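Local coordinates for glycerol kinase, putative (Plasmodium falciparum, PDB 2W40), which probably phosphorylates glycerol with ATP to give sn-glycerol 3-phosphate, as an FGGY-family kinase of the sugar kinase/Hsp70/actin superfamily, at residues K156-T161 with N209-S214; V88-R93 with A162-I167. One frame throughout, in Å; residues are numbered along the deposited sequence.

Contact 1 of 2, residues K156-T161 with N209-S214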
loop_
_atom_site.group_PDB
_atom_site.type_symbol
_atom_site.label_atom_id
_atom_site.label_comp_id
_atom_site.label_asym_id
_atom_site.label_seq_id
_atom_site.Cartn_x
_atom_site.Cartn_y
_atom_site.Cartn_z
ATOM N N LYS C 156 28.103 -2.150 33.446
ATOM C CA LYS C 156 28.200 -0.750 33.884
ATOM C C LYS C 156 26.948 -0.326 34.645
ATOM O O LYS C 156 27.078 0.563 35.480
ATOM C CB LYS C 156 28.449 0.190 32.729
ATOM C CG LYS C 156 29.865 0.089 32.086
ATOM C CD LYS C 156 30.061 0.929 30.879
ATOM C CE LYS C 156 30.210 2.354 31.249
ATOM N NZ LYS C 156 31.253 2.668 32.253
ATOM N N ILE C 157 25.785 -0.949 34.428
ATOM C CA ILE C 157 24.655 -0.735 35.363
ATOM C C ILE C 157 24.991 -1.384 36.712
ATOM O O ILE C 157 24.926 -0.765 37.751
ATOM C CB ILE C 157 23.350 -1.284 34.803
ATOM C CG1 ILE C 157 22.904 -0.428 33.595
ATOM C CG2 ILE C 157 22.251 -1.260 35.860
ATOM C CD1 ILE C 157 21.803 -1.057 32.755
ATOM N N ASP C 158 25.486 -2.625 36.631
ATOM C CA ASP C 158 25.880 -3.306 37.849
ATOM C C ASP C 158 26.893 -2.501 38.698
ATOM O O ASP C 158 26.731 -2.403 39.921
ATOM C CB ASP C 158 26.408 -4.710 37.619
ATOM C CG ASP C 158 25.377 -5.702 36.957
ATOM O OD1 ASP C 158 24.123 -5.441 36.776
ATOM O OD2 ASP C 158 25.886 -6.796 36.547
ATOM N N ASP C 159 27.923 -1.955 38.089
ATOM C CA ASP C 159 28.904 -1.194 38.807
ATOM C C ASP C 159 28.657 0.287 39.035
ATOM O O ASP C 159 29.575 0.982 39.539
ATOM C CB ASP C 159 30.309 -1.447 38.276
ATOM C CG ASP C 159 30.640 -0.792 36.963
ATOM O OD1 ASP C 159 29.817 0.058 36.505
ATOM O OD2 ASP C 159 31.767 -1.154 36.387
ATOM N N GLY C 160 27.491 0.759 38.596
ATOM C CA GLY C 160 27.104 2.154 38.746
ATOM C C GLY C 160 27.815 3.162 37.919
ATOM O O GLY C 160 27.809 4.369 38.240
ATOM N N THR C 161 28.444 2.743 36.866
ATOM C CA THR C 161 29.162 3.692 35.990
ATOM C C THR C 161 28.374 4.114 34.723
ATOM O O THR C 161 28.883 4.882 33.856
ATOM C CB THR C 161 30.550 3.107 35.575
ATOM O OG1 THR C 161 30.415 1.911 34.798
ATOM C CG2 THR C 161 31.380 2.782 36.881
ATOM N N ASN C 209 15.929 -5.982 35.497
ATOM C CA ASN C 209 17.392 -6.285 35.706
ATOM C C ASN C 209 18.256 -5.072 35.944
ATOM O O ASN C 209 19.522 -5.042 35.671
ATOM C CB ASN C 209 17.958 -6.994 34.452
ATOM C CG ASN C 209 17.402 -8.366 34.166
ATOM O OD1 ASN C 209 16.277 -8.783 34.532
ATOM N ND2 ASN C 209 18.193 -9.091 33.425
ATOM N N ILE C 210 17.626 -4.042 36.503
ATOM C CA ILE C 210 18.334 -2.841 36.900
ATOM C C ILE C 210 18.790 -3.085 38.316
ATOM O O ILE C 210 18.034 -2.809 39.245
ATOM C CB ILE C 210 17.480 -1.569 36.793
ATOM C CG1 ILE C 210 17.044 -1.380 35.326
ATOM C CG2 ILE C 210 18.224 -0.390 37.392
ATOM C CD1 ILE C 210 15.940 -0.438 35.133
ATOM N N THR C 211 20.014 -3.629 38.460
ATOM C CA THR C 211 20.489 -4.129 39.749
ATOM C C THR C 211 21.038 -3.069 40.660
ATOM O O THR C 211 21.269 -3.313 41.857
ATOM C CB THR C 211 21.642 -5.155 39.532
ATOM O OG1 THR C 211 22.656 -4.481 38.785
ATOM C CG2 THR C 211 21.198 -6.375 38.753
ATOM N N ASN C 212 21.259 -1.862 40.118
ATOM C CA ASN C 212 21.866 -0.767 40.881
ATOM C C ASN C 212 21.056 0.475 40.534
ATOM O O ASN C 212 21.136 1.005 39.446
ATOM C CB ASN C 212 23.328 -0.638 40.485
ATOM C CG ASN C 212 24.051 0.350 41.276
ATOM O OD1 ASN C 212 23.435 1.231 41.870
ATOM N ND2 ASN C 212 25.401 0.284 41.220
ATOM N N MET C 213 20.217 0.854 41.480
ATOM C CA MET C 213 19.284 1.939 41.225
ATOM C C MET C 213 19.953 3.312 41.176
ATOM O O MET C 213 19.343 4.327 40.860
ATOM C CB MET C 213 18.103 1.862 42.223
ATOM C CG MET C 213 17.149 0.760 41.878
ATOM S SD MET C 213 15.943 0.512 43.133
ATOM C CE MET C 213 14.707 1.818 42.735
ATOM N N SER C 214 21.236 3.370 41.551
ATOM C CA SER C 214 21.973 4.596 41.453
ATOM C C SER C 214 22.173 5.158 40.080
ATOM O O SER C 214 22.552 6.313 39.952
ATOM C CB SER C 214 23.308 4.451 42.169
ATOM O OG SER C 214 24.323 3.906 41.454
HETATM O O HOH W 1 24.794 -4.338 41.269
HETATM O O HOH W 2 22.353 -5.131 35.039
HETATM O O HOH W 3 25.962 5.332 40.169
#
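A Schellman motif ends helix 151-158 here, and the loop that follows helix 202-207 packs against that helix end. G160 has positive phi (71°), and the bonds G160 N to I157 O and T161 N to K156 O close the last turn. Beside it, D159 OD1 makes an Asx turn with T161 N and uses its syn lone pair for T161 OG1, so one oxygen holds both groups of the threonine; K156 NZ donates to the same OG1.

Two direct hydrogen bonds join the segments. T211 OG1 gives its proton to D158 OD1 at 2.7 Å, arriving from above the carboxylate plane. N212, with CG anti to its backbone N (chi1 -175°), points across to the helix end. Its CB lies against I157 O at 3.2 Å, and its ND2 donates to D158 O at 3.3 Å. That bond is nearly straight at the hydrogen (169°), with D158 O close to the amide plane, although the nitrogen stands above the carbonyl plane. Water 1 donates to both D158 O and T211 OG1, a second link between these two exposed residues.

The apolar part is thin: I157 CG2 lies 4.4 Å from I210 CG2, with helix 140-149 touching both isoleucines.

The other end of the N212 amide is held within its own segment, where OD1 accepts from S214 N at 3.1 Å in a further Asx turn.

Contact 2 of 2, residues V88-R93 with A162-I167. With EDO (1,2-ethanediol), chain B.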
loop_
_atom_site.group_PDB
_atom_site.type_symbol
_atom_site.label_atom_id
_atom_site.label_comp_id
_atom_site.label_asym_id
_atom_site.label_seq_id
_atom_site.Cartn_x
_atom_site.Cartn_y
_atom_site.Cartn_z
ATOM N N VAL C 88 14.968 6.133 25.132
ATOM C CA VAL C 88 15.933 5.867 26.228
ATOM C C VAL C 88 17.360 5.748 25.644
ATOM O O VAL C 88 17.586 5.154 24.565
ATOM C CB VAL C 88 15.517 4.679 27.154
ATOM C CG1 VAL C 88 15.524 3.394 26.347
ATOM C CG2 VAL C 88 16.399 4.599 28.399
ATOM N N ILE C 89 18.268 6.315 26.423
ATOM C CA ILE C 89 19.748 6.249 26.135
ATOM C C ILE C 89 20.389 5.787 27.473
ATOM O O ILE C 89 20.028 6.222 28.560
ATOM C CB ILE C 89 20.355 7.585 25.674
ATOM C CG1 ILE C 89 19.622 8.161 24.452
ATOM C CG2 ILE C 89 21.876 7.470 25.331
ATOM C CD1 ILE C 89 19.717 9.686 24.563
ATOM N N ILE C 90 21.376 4.916 27.327
ATOM C CA ILE C 90 22.233 4.487 28.452
ATOM C C ILE C 90 23.663 4.968 28.044
ATOM O O ILE C 90 24.187 4.680 26.922
ATOM C CB ILE C 90 22.195 2.969 28.753
ATOM C CG1 ILE C 90 20.734 2.536 28.971
ATOM C CG2 ILE C 90 23.078 2.578 29.964
ATOM C CD1 ILE C 90 20.503 1.038 29.269
ATOM N N TRP C 91 24.258 5.741 28.946
ATOM C CA TRP C 91 25.568 6.301 28.664
ATOM C C TRP C 91 26.537 6.145 29.841
ATOM O O TRP C 91 26.157 5.814 30.925
ATOM C CB TRP C 91 25.518 7.780 28.282
ATOM C CG TRP C 91 24.951 8.775 29.264
ATOM C CD1 TRP C 91 25.647 9.564 30.133
ATOM C CD2 TRP C 91 23.549 9.192 29.407
ATOM N NE1 TRP C 91 24.817 10.375 30.836
ATOM C CE2 TRP C 91 23.520 10.208 30.407
ATOM C CE3 TRP C 91 22.351 8.775 28.837
ATOM C CZ2 TRP C 91 22.327 10.855 30.769
ATOM C CZ3 TRP C 91 21.154 9.429 29.200
ATOM C CH2 TRP C 91 21.149 10.453 30.148
ATOM N N ASP C 92 27.824 6.341 29.549
ATOM C CA ASP C 92 28.878 6.317 30.538
ATOM C C ASP C 92 28.812 7.623 31.379
ATOM O O ASP C 92 28.866 8.719 30.812
ATOM C CB ASP C 92 30.266 6.236 29.889
ATOM C CG ASP C 92 31.370 6.273 30.925
ATOM O OD1 ASP C 92 31.385 5.425 31.804
ATOM O OD2 ASP C 92 32.257 7.107 30.777
ATOM N N ARG C 93 28.741 7.515 32.696
ATOM C CA ARG C 93 28.650 8.670 33.575
ATOM C C ARG C 93 29.819 9.650 33.469
ATOM O O ARG C 93 29.668 10.869 33.379
ATOM C CB ARG C 93 28.537 8.145 34.993
ATOM C CG ARG C 93 28.456 9.203 36.083
ATOM C CD ARG C 93 27.943 8.639 37.388
ATOM N NE ARG C 93 28.613 7.407 37.797
ATOM C CZ ARG C 93 29.851 7.346 38.244
ATOM N NH1 ARG C 93 30.603 8.451 38.331
ATOM N NH2 ARG C 93 30.352 6.192 38.570
ATOM N N ALA C 162 27.149 3.623 34.617
ATOM C CA ALA C 162 26.223 4.031 33.562
ATOM C C ALA C 162 25.162 4.994 34.151
ATOM O O ALA C 162 24.887 4.976 35.344
ATOM C CB ALA C 162 25.510 2.818 32.910
ATOM N N VAL C 163 24.547 5.782 33.257
ATOM C CA VAL C 163 23.330 6.562 33.531
ATOM C C VAL C 163 22.291 6.020 32.536
ATOM O O VAL C 163 22.598 5.885 31.286
ATOM C CB VAL C 163 23.591 8.070 33.327
ATOM C CG1 VAL C 163 22.300 8.862 33.578
ATOM C CG2 VAL C 163 24.648 8.598 34.224
ATOM N N ILE C 164 21.056 5.763 33.044
ATOM C CA ILE C 164 19.931 5.411 32.170
ATOM C C ILE C 164 19.046 6.675 32.167
ATOM O O ILE C 164 18.569 7.111 33.202
ATOM C CB ILE C 164 19.078 4.245 32.734
ATOM C CG1 ILE C 164 20.012 3.022 32.983
ATOM C CG2 ILE C 164 17.913 3.903 31.825
ATOM C CD1 ILE C 164 19.247 1.827 33.524
ATOM N N GLY C 165 18.811 7.201 30.994
ATOM C CA GLY C 165 18.015 8.420 30.893
ATOM C C GLY C 165 17.111 8.553 29.696
ATOM O O GLY C 165 17.425 8.098 28.591
ATOM N N ASN C 166 15.984 9.219 29.934
ATOM C CA ASN C 166 15.216 9.693 28.844
ATOM C C ASN C 166 15.864 10.929 28.162
ATOM O O ASN C 166 16.864 11.407 28.605
ATOM C CB ASN C 166 13.802 9.960 29.251
ATOM C CG ASN C 166 12.979 8.701 29.706
ATOM O OD1 ASN C 166 12.298 8.787 30.756
ATOM N ND2 ASN C 166 13.021 7.569 28.968
ATOM N N ILE C 167 15.253 11.481 27.126
ATOM C CA ILE C 167 15.902 12.520 26.345
ATOM C C ILE C 167 16.115 13.803 27.193
ATOM O O ILE C 167 17.089 14.481 27.083
ATOM C CB ILE C 167 15.096 12.819 25.075
ATOM C CG1 ILE C 167 15.208 11.656 24.074
ATOM C CG2 ILE C 167 15.456 14.214 24.433
ATOM C CD1 ILE C 167 16.547 11.639 23.344
HETATM C C1 EDO B . 14.562 6.087 32.293
HETATM O O1 EDO B . 15.412 6.104 31.155
HETATM C C2 EDO B . 15.292 6.122 33.614
HETATM O O2 EDO B . 15.887 7.415 33.841
HETATM O O HOH W 4 25.638 6.411 37.511
#
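Strands 88-92 and 162-166 form an antiparallel two-stranded sheet, with I89-G165 and W91-V163 as hydrogen-bonded pairs and I90-I164 as a non-hydrogen-bonded pair between them. The bonds of the two hydrogen-bonded pairs are of normal length and nearly straight; V163 N to W91 O measures 2.8 Å.

Packing is tightest on the face carrying W91 and V163. A chi1 of 60° tucks the indole in between its own backbone N and C, and the ring crosses V163 obliquely. V163 CB stands over the five-membered ring in a CH-pi contact, 3.8 Å from its centroid, while V163 CG1 comes within 3.4 Å of W91 CZ2. G165, having no side chain, lets W91 CZ3 lie 3.7 Å from its CA.

On the other face I90 and I164 lie side by side, CG1 to CG1 at 4.1 Å, and V88 CG2 meets I164 CG2. An ethanediol, probably from the crystallisation liquor, donates through O2 to I164 O and sets O1 3.3 Å from V88 CG2. The looser, solvent side is at exposed R93: water 4 donates to A162 O at 2.7 Å and accepts a weak bond from R93 NE, while R93 NH2 bonds G160 O.

Helices 140-149 and 151-158 pack against the I90-I164 face through I143, L146, I153 and I157, whereas W170 and F173 of helix 167-176 meet the W91 ring edge-to-face.

Overall arrangement
From the N terminus, strand 88-92 comes first, and the chain then runs on, about half of it helix, before strand 162-166 returns to pair with it, closing contact 2. Just before that return, helix 151-158 supplies the first half of contact 1, whose second half arrives after helix 202-207. The segments therefore alternate and the two closures cross. Their centres lie about 11 Å apart, joined by the direct passage from T161 into A162. A salt bridge from K156 NZ to D92 OD1 and a probable hydrogen bond between T161 O and R93 N reinforce the join. Contact 1 thus ties the end of helix 151-158 to the loop after helix 202-207, and contact 2 pairs the strand after that helix end with strand 88-92.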